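Local atomic coordinates of colicin B (Escherichia coli, PDB entry 1RH1), a protein that kills Escherichia coli and closely related bacteria by forming channels that depolarise the cytoplasmic membrane and dissipate cellular energy. Residues Asn108-Arg111 and Gly112-Glu116. Numbering follows the deposited sequence.
Sequences NGLR and GGLPE
The carbonyl of G109 receives the amide of G112 from above its plane: the donor sits 60° out of it. G112 N lies 3.1 Å from G109 O in this bond, which spans three residues. A second flat group, the guanidinium of R111, has N108 CG at its edge and in its plane, with R111 NH1 4.0 Å from N108 CG. A bend in the arginine chain at chi3 (45°) turns the head back beside this asparagine.

R111 N also bonds to N108 O, at 3.2 Å, so two successive i to i-3 bonds run into the turn. G113, the last residue of the type I beta turn from L110 to G113, has a positive phi, which favours glycine, and from it the chain runs on extended.

Past the turn, L114 comes alongside L110. In both leucines CG stands opposite the carbonyl carbon, with chi1 close to -75°, and the two side chains point the same way, meeting through one methyl each: L110 CD2 is 3.8 Å from L114 CD2.

This surface turn takes the chain from helix 99-110 into the loop before strand 121-128. L110 and L114 both rest on A121 of that strand, L110 also touches Y254 of strand 252-256, and the Y254 hydroxyl is hydrogen-bonded to G113 O. Farther along, E116 forms a salt bridge with K312 of the long helix 291-340, tying the loop's continuation to that helix as well as to the antiparallel sheet.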
loop_
_atom_site.group_PDB
_atom_site.type_symbol
_atom_site.label_atom_id
_atom_site.label_comp_id
_atom_site.label_asym_id
_atom_site.label_seq_id
_atom_site.Cartn_x
_atom_site.Cartn_y
_atom_site.Cartn_z
ATOM N N ASN A 108 -0.546 2.768 22.901
ATOM C CA ASN A 108 -0.825 4.162 23.192
ATOM C C ASN A 108 -0.843 5.015 21.937
ATOM O O ASN A 108 -1.824 5.711 21.706
ATOM C CB ASN A 108 0.209 4.770 24.115
ATOM C CG ASN A 108 0.130 4.360 25.574
ATOM O OD1 ASN A 108 0.611 5.075 26.444
ATOM N ND2 ASN A 108 -0.454 3.227 25.933
ATOM N N GLY A 109 0.156 4.976 21.065
ATOM C CA GLY A 109 0.133 5.840 19.901
ATOM C C GLY A 109 -0.977 5.517 18.916
ATOM O O GLY A 109 -1.409 6.380 18.142
ATOM N N LEU A 110 -1.437 4.266 18.957
ATOM C CA LEU A 110 -2.445 3.795 18.033
ATOM C C LEU A 110 -3.824 4.305 18.348
ATOM O O LEU A 110 -4.726 4.217 17.526
ATOM C CB LEU A 110 -2.473 2.280 18.024
ATOM C CG LEU A 110 -1.371 1.518 17.336
ATOM C CD1 LEU A 110 -1.469 0.074 17.729
ATOM C CD2 LEU A 110 -1.467 1.711 15.847
ATOM N N ARG A 111 -4.002 4.810 19.560
ATOM C CA ARG A 111 -5.233 5.444 19.982
ATOM C C ARG A 111 -5.381 6.834 19.362
ATOM O O ARG A 111 -6.456 7.429 19.389
ATOM C CB ARG A 111 -5.217 5.565 21.473
ATOM C CG ARG A 111 -5.347 4.286 22.294
ATOM C CD ARG A 111 -4.826 4.527 23.713
ATOM N NE ARG A 111 -5.314 5.782 24.267
ATOM C CZ ARG A 111 -4.541 6.671 24.919
ATOM N NH1 ARG A 111 -3.222 6.457 25.131
ATOM N NH2 ARG A 111 -5.112 7.826 25.310
ATOM N N GLY A 112 -4.291 7.386 18.815
ATOM C CA GLY A 112 -4.254 8.690 18.168
ATOM C C GLY A 112 -4.132 8.596 16.647
ATOM O O GLY A 112 -3.757 9.549 15.953
ATOM N N GLY A 113 -4.458 7.428 16.103
ATOM C CA GLY A 113 -4.395 7.159 14.679
ATOM C C GLY A 113 -3.016 6.738 14.236
ATOM O O GLY A 113 -2.000 7.001 14.887
ATOM N N LEU A 114 -3.020 6.065 13.088
ATOM C CA LEU A 114 -1.788 5.640 12.430
ATOM C C LEU A 114 -0.957 6.835 11.930
ATOM O O LEU A 114 -1.552 7.847 11.549
ATOM C CB LEU A 114 -2.118 4.739 11.230
ATOM C CG LEU A 114 -2.562 3.310 11.447
ATOM C CD1 LEU A 114 -2.847 2.645 10.126
ATOM C CD2 LEU A 114 -1.460 2.557 12.139
ATOM N N PRO A 115 0.391 6.807 11.891
ATOM C CA PRO A 115 1.222 7.798 11.198
ATOM C C PRO A 115 0.815 8.001 9.728
ATOM O O PRO A 115 0.600 9.112 9.215
ATOM C CB PRO A 115 2.583 7.229 11.396
ATOM C CG PRO A 115 2.491 6.535 12.716
ATOM C CD PRO A 115 1.220 5.780 12.498
ATOM N N GLU A 116 0.674 6.851 9.068
ATOM C CA GLU A 116 0.216 6.838 7.703
ATOM C C GLU A 116 -0.838 5.744 7.582
ATOM O O GLU A 116 -0.577 4.541 7.721
ATOM C CB GLU A 116 1.361 6.550 6.783
ATOM C CG GLU A 116 1.082 6.929 5.351
ATOM C CD GLU A 116 0.963 8.426 5.070
ATOM O OE1 GLU A 116 1.584 9.263 5.748
ATOM O OE2 GLU A 116 0.238 8.751 4.129
#